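Local structure of tubulin-specific chaperone, putative (Trypanosoma brucei, 4B6M) at residues 9-14 / 20-25; 27-30 / 36-39; 56-61 / 66-71. The protein is tubulin-binding cofactor B, which probably binds alpha-tubulin and microtubule plus ends; this chain is its CAP-Gly domain. All blocks are in the same frame, centred on the assembly; numbering follows the deposited sequence.

Contact 1: 9-14 / 20-25; sequences GDRCLC and LGSVRF
Arg11 reaches across to the neighbouring strand, lays one face of its guanidinium over Gly21 O and turns an edge to Ser22 OG. Bends at chi2 (-76°) and chi3 (-67°) fold the chain back over the sheet instead of letting it run outward. NH1 gives a hydrogen bond of 3.0 Å to Ser22 OG, which sits in the guanidinium plane. NH2 comes within 3.3 Å of Leu20 CG and makes a salt bridge with Asp43; NE is held by the carbonyl of Phe79. With all three nitrogens engaged, the group has little freedom to turn.

Beneath this, 11-14 and 20-25 are the two arms of an antiparallel beta hairpin, the first hairpin of the CAP-Gly domain, whose fold belongs to the SH3-like group. Cys12 and Gly21 form the hydrogen-bonded pair, Gly21 N to Cys12 O measuring 2.9 Å. Farther along, Val23 N to Asp10 O is short and nearly straight (2.8 Å, 173°), and Gly9 N closes on Val23 O.

The tightly packed side is the buried one, with Cys12, Gly21 and Val23. Cys12 SG stands 4.1 Å from Val23 CG2, with Val40 and Val74 packed against Cys12 as well, and Gly21 offers no side chain there, leaving the sulfur 3.6 Å from Gly21 O. Arg11, Leu13 and Leu20 lie on the more open side, all three partly exposed; Leu13 CD2 meets Leu20 CD1 at 3.9 Å. Toward Gly9, which is exposed, a water donates to Gly9 O and also hydrogen-bonds Ser22 OG.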
ATOM      1  N   GLY A   9      -1.892  -1.078   9.442  1.00 11.15           N
ATOM      2  CA  GLY A   9      -2.354   0.074  10.198  1.00 10.62           C
ATOM      3  C   GLY A   9      -1.304   1.170  10.222  1.00 10.24           C
ATOM      4  O   GLY A   9      -1.615   2.311  10.543  1.00 10.50           O
ATOM      5  N   ASP A  10      -0.074   0.852   9.852  1.00 10.38           N
ATOM      6  CA  ASP A  10       0.973   1.888   9.806  1.00 10.08           C
ATOM      7  C   ASP A  10       0.657   2.974   8.782  1.00 10.45           C
ATOM      8  O   ASP A  10       0.113   2.676   7.714  1.00  9.90           O
ATOM      9  CB  ASP A  10       2.337   1.296   9.436  1.00 10.88           C
ATOM     10  CG  ASP A  10       3.013   0.630  10.595  1.00 11.50           C
ATOM     11  OD1 ASP A  10       2.541   0.793  11.745  1.00 12.59           O
ATOM     12  OD2 ASP A  10       4.021  -0.060  10.346  1.00 12.35           O
ATOM     13  N   ARG A  11       1.003   4.224   9.089  1.00  9.66           N
ATOM     14  CA  ARG A  11       0.978   5.279   8.081  1.00  9.18           C
ATOM     15  C   ARG A  11       2.312   5.345   7.365  1.00  9.65           C
ATOM     16  O   ARG A  11       3.367   5.041   7.960  1.00 10.03           O
ATOM     17  CB  ARG A  11       0.615   6.640   8.707  1.00  9.06           C
ATOM     18  CG  ARG A  11      -0.827   6.651   9.239  1.00  8.42           C
ATOM     19  CD  ARG A  11      -1.830   6.768   8.087  1.00  8.17           C
ATOM     20  NE  ARG A  11      -1.717   8.068   7.437  1.00  8.18           N
ATOM     21  CZ  ARG A  11      -2.412   8.451   6.373  1.00  8.38           C
ATOM     22  NH1 ARG A  11      -3.265   7.603   5.796  1.00  8.18           N
ATOM     23  NH2 ARG A  11      -2.228   9.670   5.860  1.00  9.32           N
ATOM     24  N   CYS A  12       2.289   5.754   6.105  1.00  9.44           N
ATOM     25  CA  CYS A  12       3.488   5.698   5.273  1.00  9.99           C
ATOM     26  C   CYS A  12       3.542   6.714   4.148  1.00 10.34           C
ATOM     27  O   CYS A  12       2.504   7.231   3.708  1.00  9.42           O
ATOM     28  CB  CYS A  12       3.674   4.261   4.742  1.00  9.92           C
ATOM     29  SG  CYS A  12       2.313   3.679   3.672  1.00 10.06           S
ATOM     30  N   LEU A  13       4.760   6.992   3.693  1.00 10.44           N
ATOM     31  CA  LEU A  13       5.000   7.669   2.439  1.00 10.98           C
ATOM     32  C   LEU A  13       5.703   6.663   1.568  1.00 11.00           C
ATOM     33  O   LEU A  13       6.679   6.034   2.007  1.00 11.57           O
ATOM     34  CB  LEU A  13       5.930   8.880   2.606  1.00 12.21           C
ATOM     35  CG  LEU A  13       5.395  10.155   3.254  1.00 12.47           C
ATOM     36  CD1 LEU A  13       6.542  11.167   3.387  1.00 13.11           C
ATOM     37  CD2 LEU A  13       4.243  10.764   2.480  1.00 13.08           C
ATOM     38  N   CYS A  14       5.222   6.535   0.348  1.00 10.78           N
ATOM     39  CA  CYS A  14       5.671   5.499  -0.575  1.00 11.50           C
ATOM     40  C   CYS A  14       6.262   6.067  -1.843  1.00 11.74           C
ATOM     41  O   CYS A  14       5.699   6.968  -2.459  1.00 11.26           O
ATOM     42  CB  CYS A  14       4.491   4.625  -0.983  1.00 11.55           C
ATOM     43  SG  CYS A  14       3.703   3.763   0.375  1.00 11.57           S
ATOM     44  N   LEU A  20       1.175   9.356   0.045  1.00  9.62           N
ATOM     45  CA  LEU A  20       0.731   9.170   1.407  1.00  9.35           C
ATOM     46  C   LEU A  20      -0.320   8.063   1.550  1.00  8.52           C
ATOM     47  O   LEU A  20      -1.263   8.016   0.771  1.00  8.21           O
ATOM     48  CB  LEU A  20       0.114  10.495   1.840  1.00 10.28           C
ATOM     49  CG  LEU A  20      -0.379  10.584   3.254  1.00 11.02           C
ATOM     50  CD1 LEU A  20       0.739  10.236   4.215  1.00 11.62           C
ATOM     51  CD2 LEU A  20      -0.849  12.038   3.458  1.00 11.73           C
ATOM     52  N   GLY A  21      -0.174   7.174   2.532  1.00  8.00           N
ATOM     53  CA  GLY A  21      -1.245   6.157   2.742  1.00  8.05           C
ATOM     54  C   GLY A  21      -1.182   5.330   4.015  1.00  7.89           C
ATOM     55  O   GLY A  21      -0.441   5.647   4.943  1.00  8.00           O
ATOM     56  N   SER A  22      -1.986   4.269   4.054  1.00  7.80           N
ATOM     57  CA  SER A  22      -2.075   3.376   5.205  1.00  7.90           C
ATOM     58  C   SER A  22      -1.772   1.972   4.748  1.00  8.19           C
ATOM     59  O   SER A  22      -2.308   1.532   3.721  1.00  8.24           O
ATOM     60  CB  SER A  22      -3.498   3.399   5.771  1.00  8.58           C
ATOM     61  OG  SER A  22      -3.795   4.699   6.278  1.00  9.45           O
ATOM     62  N   VAL A  23      -0.946   1.266   5.516  1.00  8.06           N
ATOM     63  CA  VAL A  23      -0.653  -0.143   5.237  1.00  8.08           C
ATOM     64  C   VAL A  23      -1.870  -1.023   5.552  1.00  8.38           C
ATOM     65  O   VAL A  23      -2.352  -1.071   6.689  1.00  8.40           O
ATOM     66  CB  VAL A  23       0.557  -0.635   6.051  1.00  8.00           C
ATOM     67  CG1 VAL A  23       0.817  -2.123   5.835  1.00  8.10           C
ATOM     68  CG2 VAL A  23       1.796   0.194   5.674  1.00  8.29           C
ATOM     69  N   ARG A  24      -2.344  -1.735   4.531  1.00  8.42           N
ATOM     70  CA  ARG A  24      -3.500  -2.623   4.672  1.00  8.95           C
ATOM     71  C   ARG A  24      -3.154  -4.116   4.665  1.00  9.13           C
ATOM     72  O   ARG A  24      -3.971  -4.941   5.049  1.00 10.19           O
ATOM     73  CB  ARG A  24      -4.470  -2.355   3.539  1.00  9.29           C
ATOM     74  CG  ARG A  24      -5.059  -0.966   3.518  1.00  9.59           C
ATOM     75  CD  ARG A  24      -5.620  -0.572   4.865  1.00 10.74           C
ATOM     76  NE  ARG A  24      -6.385   0.660   4.734  1.00 11.95           N
ATOM     77  CZ  ARG A  24      -6.647   1.496   5.739  1.00 13.17           C
ATOM     78  NH1 ARG A  24      -6.206   1.244   6.969  1.00 13.25           N
ATOM     79  NH2 ARG A  24      -7.354   2.589   5.510  1.00 13.63           N
ATOM     80  N   PHE A  25      -1.939  -4.461   4.258  1.00  8.97           N
ATOM     81  CA  PHE A  25      -1.539  -5.848   4.068  1.00  8.97           C
ATOM     82  C   PHE A  25      -0.019  -5.912   4.089  1.00  9.41           C
ATOM     83  O   PHE A  25       0.626  -5.036   3.549  1.00  9.44           O
ATOM     84  CB  PHE A  25      -2.039  -6.359   2.709  1.00  8.91           C
ATOM     85  CG  PHE A  25      -1.498  -7.706   2.327  1.00  8.48           C
ATOM     86  CD1 PHE A  25      -2.051  -8.866   2.857  1.00  8.79           C
ATOM     87  CD2 PHE A  25      -0.421  -7.820   1.442  1.00  8.63           C
ATOM     88  CE1 PHE A  25      -1.546 -10.117   2.518  1.00  8.67           C
ATOM     89  CE2 PHE A  25       0.093  -9.061   1.103  1.00  8.59           C
ATOM     90  CZ  PHE A  25      -0.476 -10.218   1.641  1.00  8.72           C
TER
HETATM   91  O   HOH W   1      -3.537   3.956   9.189  1.00 18.56           O

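Contact 2: 27-30 / 36-39; sequences GRVA and YWVG
Tyr36 turns a ring face toward Arg28 CG, with CD2 of the same ring 3.8 Å from Gly27 CA. The arginine runs extended from CG to NE and crosses the tyrosine at a slant; NE stands 4.1 Å from Tyr36 CE1, and the guanidinium is turned 52° from the ring plane, so this is loose contact and not a stack. Both residues are exposed.

One residue along, the backbone pairs Gly27 with Trp37 through two hydrogen bonds: Gly27 N to Trp37 O at 3.0 Å, and Trp37 N to Gly27 O at 2.7 Å. In the CAP-Gly fold this is where the chain turns a corner, leaving strand 19-26 for the loop that leads into strand 36-42. The corner is made at Gly27, in a backbone conformation that residues with a side chain rarely adopt.

Trp37 occupies the buried side. Its CG lies anti to the carbonyl carbon (chi1 -69°), and with chi2 at 93° the pyrrole side of the indole swings toward Val29, putting CD1 4.1 Å from Val29 CB. The two side chains meet at about a right angle. Lys33 O accepts the indole NE1 hydrogen, and Arg70 makes a cation-pi contact with the ring.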
ATOM      1  N   GLY A  27       2.715  -9.293   3.464  1.00 12.55           N
ATOM      2  CA  GLY A  27       2.847 -10.731   3.266  1.00 13.73           C
ATOM      3  C   GLY A  27       3.270 -11.126   1.883  1.00 15.54           C
ATOM      4  O   GLY A  27       3.561 -10.277   1.038  1.00 13.30           O
ATOM      5  N   ARG A  28       3.297 -12.435   1.648  1.00 16.67           N
ATOM      6  CA  ARG A  28       3.679 -12.984   0.361  1.00 18.98           C
ATOM      7  C   ARG A  28       2.447 -13.016  -0.524  1.00 17.74           C
ATOM      8  O   ARG A  28       1.333 -13.165  -0.016  1.00 19.51           O
ATOM      9  CB  ARG A  28       4.193 -14.411   0.539  1.00 21.90           C
ATOM     10  CG  ARG A  28       5.311 -14.542   1.545  1.00 26.09           C
ATOM     11  CD  ARG A  28       5.670 -16.005   1.824  1.00 28.62           C
ATOM     12  NE  ARG A  28       7.068 -16.120   2.239  1.00 32.42           N
ATOM     13  CZ  ARG A  28       8.101 -16.098   1.398  1.00 33.85           C
ATOM     14  NH1 ARG A  28       7.892 -15.990   0.090  1.00 33.34           N
ATOM     15  NH2 ARG A  28       9.343 -16.199   1.856  1.00 36.04           N
ATOM     16  N   VAL A  29       2.656 -12.855  -1.828  1.00 17.90           N
ATOM     17  CA  VAL A  29       1.583 -12.919  -2.831  1.00 17.62           C
ATOM     18  C   VAL A  29       2.119 -13.614  -4.091  1.00 18.53           C
ATOM     19  O   VAL A  29       2.788 -12.986  -4.935  1.00 17.63           O
ATOM     20  CB  VAL A  29       1.064 -11.524  -3.235  1.00 17.72           C
ATOM     21  CG1 VAL A  29      -0.147 -11.643  -4.157  1.00 17.62           C
ATOM     22  CG2 VAL A  29       0.732 -10.675  -2.003  1.00 16.35           C
ATOM     23  N   ALA A  30       1.795 -14.896  -4.229  1.00 19.39           N
ATOM     24  CA  ALA A  30       2.378 -15.729  -5.299  1.00 19.87           C
ATOM     25  C   ALA A  30       2.054 -15.279  -6.726  1.00 19.99           C
ATOM     26  O   ALA A  30       2.877 -15.402  -7.638  1.00 19.73           O
ATOM     27  CB  ALA A  30       1.992 -17.178  -5.103  1.00 19.81           C
ATOM     28  N   TYR A  36       8.235 -10.709  -0.094  1.00 16.43           N
ATOM     29  CA  TYR A  36       7.214  -9.967   0.673  1.00 15.13           C
ATOM     30  C   TYR A  36       6.700  -8.721  -0.036  1.00 12.67           C
ATOM     31  O   TYR A  36       7.446  -8.036  -0.730  1.00 11.46           O
ATOM     32  CB  TYR A  36       7.725  -9.553   2.048  1.00 18.60           C
ATOM     33  CG  TYR A  36       7.631 -10.656   3.064  1.00 22.54           C
ATOM     34  CD1 TYR A  36       8.594 -11.658   3.123  1.00 24.14           C
ATOM     35  CD2 TYR A  36       6.557 -10.710   3.947  1.00 23.21           C
ATOM     36  CE1 TYR A  36       8.497 -12.685   4.052  1.00 26.64           C
ATOM     37  CE2 TYR A  36       6.447 -11.733   4.876  1.00 26.83           C
ATOM     38  CZ  TYR A  36       7.416 -12.712   4.923  1.00 26.97           C
ATOM     39  OH  TYR A  36       7.296 -13.717   5.861  1.00 30.26           O
ATOM     40  N   TRP A  37       5.405  -8.481   0.144  1.00  9.72           N
ATOM     41  CA  TRP A  37       4.710  -7.314  -0.423  1.00  8.31           C
ATOM     42  C   TRP A  37       3.976  -6.543   0.633  1.00  7.58           C
ATOM     43  O   TRP A  37       3.523  -7.084   1.652  1.00  8.29           O
ATOM     44  CB  TRP A  37       3.686  -7.769  -1.463  1.00  8.09           C
ATOM     45  CG  TRP A  37       4.343  -8.315  -2.699  1.00  8.30           C
ATOM     46  CD1 TRP A  37       4.657  -9.644  -2.977  1.00  8.44           C
ATOM     47  CD2 TRP A  37       4.845  -7.554  -3.843  1.00  8.24           C
ATOM     48  NE1 TRP A  37       5.306  -9.744  -4.189  1.00  8.80           N
ATOM     49  CE2 TRP A  37       5.450  -8.529  -4.756  1.00  8.60           C
ATOM     50  CE3 TRP A  37       4.859  -6.203  -4.189  1.00  8.25           C
ATOM     51  CZ2 TRP A  37       6.018  -8.141  -5.962  1.00  8.67           C
ATOM     52  CZ3 TRP A  37       5.453  -5.824  -5.400  1.00  8.53           C
ATOM     53  CH2 TRP A  37       5.996  -6.783  -6.272  1.00  8.52           C
ATOM     54  N   VAL A  38       3.807  -5.250   0.374  1.00  6.53           N
ATOM     55  CA  VAL A  38       3.038  -4.387   1.256  1.00  6.41           C
ATOM     56  C   VAL A  38       1.836  -3.841   0.485  1.00  6.17           C
ATOM     57  O   VAL A  38       1.983  -3.216  -0.581  1.00  6.16           O
ATOM     58  CB  VAL A  38       3.918  -3.223   1.783  1.00  6.15           C
ATOM     59  CG1 VAL A  38       3.136  -2.378   2.785  1.00  6.38           C
ATOM     60  CG2 VAL A  38       5.196  -3.766   2.445  1.00  6.66           C
ATOM     61  N   GLY A  39       0.631  -4.116   0.977  1.00  5.84           N
ATOM     62  CA  GLY A  39      -0.572  -3.555   0.361  1.00  6.07           C
ATOM     63  C   GLY A  39      -0.851  -2.214   0.989  1.00  6.18           C
ATOM     64  O   GLY A  39      -0.988  -2.167   2.211  1.00  6.43           O
TER

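Contact 3: 56-61 / 66-71; sequences TRVFQC and GGFLRP. With FMT (formic acid), chain F.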
ATOM      1  N   THR A  56      -8.310 -11.240  -8.006  1.00 12.72           N
ATOM      2  CA  THR A  56      -8.477 -11.795  -6.664  1.00 12.32           C
ATOM      3  C   THR A  56      -8.157 -10.761  -5.586  1.00 12.02           C
ATOM      4  O   THR A  56      -7.065 -10.187  -5.569  1.00 12.22           O
ATOM      5  CB  THR A  56      -7.649 -13.091  -6.482  1.00 12.67           C
ATOM      6  OG1 THR A  56      -8.058 -14.059  -7.474  1.00 12.77           O
ATOM      7  CG2 THR A  56      -7.831 -13.646  -5.099  1.00 13.29           C
ATOM      8  N   ARG A  57      -9.117 -10.503  -4.704  1.00 12.04           N
ATOM      9  CA  ARG A  57      -8.942  -9.462  -3.689  1.00 12.36           C
ATOM     10  C   ARG A  57      -7.940  -9.927  -2.644  1.00 13.11           C
ATOM     11  O   ARG A  57      -7.958 -11.093  -2.221  1.00 14.10           O
ATOM     12  CB  ARG A  57     -10.265  -9.035  -3.045  1.00 12.96           C
ATOM     13  CG  ARG A  57     -10.088  -7.869  -2.082  1.00 14.00           C
ATOM     14  CD  ARG A  57     -11.300  -6.975  -1.993  1.00 14.07           C
ATOM     15  NE  ARG A  57     -11.684  -6.359  -3.275  1.00 14.12           N
ATOM     16  CZ  ARG A  57     -11.105  -5.278  -3.793  1.00 13.84           C
ATOM     17  NH1 ARG A  57     -10.101  -4.671  -3.154  1.00 12.94           N
ATOM     18  NH2 ARG A  57     -11.536  -4.793  -4.951  1.00 14.46           N
ATOM     19  N   VAL A  58      -7.051  -9.018  -2.263  1.00 12.56           N
ATOM     20  CA  VAL A  58      -6.135  -9.266  -1.156  1.00 13.21           C
ATOM     21  C   VAL A  58      -6.542  -8.419   0.036  1.00 13.45           C
ATOM     22  O   VAL A  58      -6.628  -8.929   1.165  1.00 13.75           O
ATOM     23  CB  VAL A  58      -4.653  -9.032  -1.540  1.00 13.68           C
ATOM     24  CG1 VAL A  58      -3.753  -9.266  -0.319  1.00 14.45           C
ATOM     25  CG2 VAL A  58      -4.239  -9.972  -2.655  1.00 13.64           C
ATOM     26  N   PHE A  59      -6.787  -7.136  -0.197  1.00 13.16           N
ATOM     27  CA  PHE A  59      -7.303  -6.233   0.823  1.00 13.95           C
ATOM     28  C   PHE A  59      -8.406  -5.354   0.271  1.00 14.83           C
ATOM     29  O   PHE A  59      -8.437  -5.033  -0.937  1.00 15.64           O
ATOM     30  CB  PHE A  59      -6.171  -5.407   1.488  1.00 12.61           C
ATOM     31  CG  PHE A  59      -5.469  -4.438   0.565  1.00 11.85           C
ATOM     32  CD1 PHE A  59      -4.384  -4.863  -0.179  1.00 11.39           C
ATOM     33  CD2 PHE A  59      -5.866  -3.095   0.500  1.00 10.92           C
ATOM     34  CE1 PHE A  59      -3.711  -3.982  -1.030  1.00 10.66           C
ATOM     35  CE2 PHE A  59      -5.193  -2.195  -0.346  1.00 10.85           C
ATOM     36  CZ  PHE A  59      -4.116  -2.651  -1.097  1.00 10.02           C
ATOM     37  N   GLN A  60      -9.337  -4.974   1.149  1.00 16.00           N
ATOM     38  CA  GLN A  60     -10.439  -4.095   0.796  0.50 15.71           C
ATOM     39  C   GLN A  60      -9.877  -2.747   0.378  1.00 15.73           C
ATOM     40  O   GLN A  60      -9.054  -2.184   1.096  1.00 16.69           O
ATOM     41  CB  GLN A  60     -11.367  -3.928   1.998  0.50 17.51           C
ATOM     42  CG  GLN A  60     -12.673  -3.215   1.703  0.50 18.53           C
ATOM     43  CD  GLN A  60     -13.592  -3.209   2.905  0.50 19.67           C
ATOM     44  OE1 GLN A  60     -13.199  -2.791   3.995  0.50 21.29           O
ATOM     45  NE2 GLN A  60     -14.819  -3.683   2.717  0.50 20.48           N
ATOM     46  N   CYS A  61     -10.324  -2.250  -0.768  1.00 14.39           N
ATOM     47  CA  CYS A  61      -9.845  -0.995  -1.316  1.00 14.02           C
ATOM     48  C   CYS A  61     -10.628  -0.611  -2.554  1.00 13.91           C
ATOM     49  O   CYS A  61     -11.133  -1.475  -3.278  1.00 14.42           O
ATOM     50  CB  CYS A  61      -8.360  -1.122  -1.677  1.00 14.15           C
ATOM     51  SG  CYS A  61      -7.526   0.417  -2.118  1.00 13.86           S
ATOM     52  N   GLY A  66      -5.218   1.617  -4.437  1.00  9.95           N
ATOM     53  CA  GLY A  66      -4.492   0.463  -3.934  1.00  8.99           C
ATOM     54  C   GLY A  66      -3.158   0.267  -4.604  1.00  8.80           C
ATOM     55  O   GLY A  66      -3.012   0.411  -5.828  1.00  8.83           O
ATOM     56  N   GLY A  67      -2.154  -0.054  -3.805  1.00  8.31           N
ATOM     57  CA  GLY A  67      -0.886  -0.488  -4.387  1.00  8.17           C
ATOM     58  C   GLY A  67      -0.324  -1.678  -3.666  1.00  7.94           C
ATOM     59  O   GLY A  67      -0.619  -1.884  -2.492  1.00  8.77           O
ATOM     60  N   PHE A  68       0.463  -2.486  -4.374  1.00  7.89           N
ATOM     61  CA  PHE A  68       1.292  -3.500  -3.737  1.00  7.76           C
ATOM     62  C   PHE A  68       2.702  -3.083  -4.007  1.00  7.42           C
ATOM     63  O   PHE A  68       3.095  -2.938  -5.175  1.00  7.50           O
ATOM     64  CB  PHE A  68       1.077  -4.891  -4.335  1.00  8.41           C
ATOM     65  CG  PHE A  68      -0.262  -5.471  -4.035  1.00  9.03           C
ATOM     66  CD1 PHE A  68      -0.496  -6.193  -2.860  1.00  9.58           C
ATOM     67  CD2 PHE A  68      -1.309  -5.281  -4.931  1.00  9.20           C
ATOM     68  CE1 PHE A  68      -1.743  -6.691  -2.592  1.00  9.92           C
ATOM     69  CE2 PHE A  68      -2.580  -5.788  -4.669  1.00  9.27           C
ATOM     70  CZ  PHE A  68      -2.790  -6.513  -3.497  1.00  9.58           C
ATOM     71  N   LEU A  69       3.439  -2.851  -2.939  1.00  7.11           N
ATOM     72  CA  LEU A  69       4.786  -2.341  -3.084  1.00  7.32           C
ATOM     73  C   LEU A  69       5.747  -3.241  -2.368  1.00  7.18           C
ATOM     74  O   LEU A  69       5.369  -3.937  -1.451  1.00  6.79           O
ATOM     75  CB  LEU A  69       4.905  -0.960  -2.398  1.00  7.89           C
ATOM     76  CG  LEU A  69       4.166   0.287  -2.907  1.00  8.45           C
ATOM     77  CD1 LEU A  69       2.648   0.160  -2.953  1.00  8.99           C
ATOM     78  CD2 LEU A  69       4.501   1.475  -2.026  1.00  9.45           C
ATOM     79  N   ARG A  70       7.008  -3.218  -2.774  1.00  7.43           N
ATOM     80  CA  ARG A  70       8.052  -3.848  -1.961  1.00  8.37           C
ATOM     81  C   ARG A  70       8.294  -3.031  -0.713  1.00  8.54           C
ATOM     82  O   ARG A  70       8.125  -1.815  -0.722  1.00  8.26           O
ATOM     83  CB  ARG A  70       9.350  -3.975  -2.754  1.00  8.98           C
ATOM     84  CG  ARG A  70       9.225  -4.938  -3.904  1.00  9.65           C
ATOM     85  CD  ARG A  70       8.941  -6.347  -3.442  1.00 10.10           C
ATOM     86  NE  ARG A  70       9.341  -7.248  -4.496  1.00 11.65           N
ATOM     87  CZ  ARG A  70       9.165  -8.552  -4.473  1.00 12.09           C
ATOM     88  NH1 ARG A  70       8.561  -9.125  -3.446  1.00 11.87           N
ATOM     89  NH2 ARG A  70       9.595  -9.269  -5.513  1.00 12.91           N
ATOM     90  N   PRO A  71       8.708  -3.683   0.380  1.00  8.94           N
ATOM     91  CA  PRO A  71       8.983  -2.972   1.619  1.00  9.16           C
ATOM     92  C   PRO A  71       9.970  -1.819   1.465  1.00  9.55           C
ATOM     93  O   PRO A  71       9.804  -0.795   2.170  1.00  9.57           O
ATOM     94  CB  PRO A  71       9.536  -4.082   2.554  1.00  9.16           C
ATOM     95  CG  PRO A  71       8.858  -5.325   2.048  1.00  9.11           C
ATOM     96  CD  PRO A  71       8.720  -5.148   0.548  1.00  9.20           C
TER
HETATM   97  C   FMT F1236       6.409  -1.488  -6.954  1.00 21.93           C
HETATM   98  O1  FMT F1236       6.878  -2.219  -6.061  1.00 23.52           O
HETATM   99  O2  FMT F1236       6.721  -0.282  -7.138  1.00 21.30           O
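Phe59 and Phe68 meet as an offset edge-to-face pair: the edge of Phe59 points at one face of Phe68, with ring centroids 5.4 Å apart and planes at 67°. Phe59 CE1 does the touching, 3.7 Å from Phe68 CZ. At the edge of Phe68, near its plane, Val58 closes in, its CB also 3.7 Å from Phe68 CZ. The edge of Phe59 has a second neighbour in Gly67 O, 3.8 Å from Phe59 CZ. Phe59 takes the less common first torsion (chi1 65°), with CG between the backbone N and the carbonyl carbon, and this carries the ring in toward 66-71.

Farther along, Cys61 SG rests on the backbone of Gly66, 3.5 Å from its N. With no side chain on Gly66, the sulfur can settle on its N and CA; Leu69 CD1 likewise packs close to Gly67. On the 56-61 side, Arg57 NH1 donates to Phe59 O at 2.8 Å and also binds Asp50 O. Asp50 belongs to the glycine-rich loop with Gly49 and Gly51, which matches the signature motif of CAP-Gly domains.

At the far end a formic acid molecule, probably from the crystallisation liquor, accepts a weak hydrogen bond from Arg70 N, whose N-H also meets Gln73 OE1, and is hydrogen-bonded by Gln73 NE2. No hydrogen bond joins 56-61 to 66-71; their cohesion is aromatic and apolar. Val58 pairs with Gly51 and Gly66 with Gly49, so the glycine-rich loop would hold both backbones while the rings supply the cohesion.

The three contacts follow one another along the chain without interleaving. Contact 1 lies between neighbouring strands of the five-stranded antiparallel sheet and their ends, whereas contacts 2 and 3 each join a strand of that sheet, 36-42 or 66-69, to a segment outside it. Strand 36-42 runs between 19-26 and 66-69. Centres of contacts 1 and 2 are about 14 Å apart, of 1 and 3 about 11 Å, of 2 and 3 about 8 Å. Arg24 and Phe25 both face Gly39, a classic beta bulge linking contacts 1 and 2; Val38 N probably bonds Leu69 O between 2 and 3; Phe59 packs on Arg24 between 1 and 3. The sheet thus ties down the loops of this small domain.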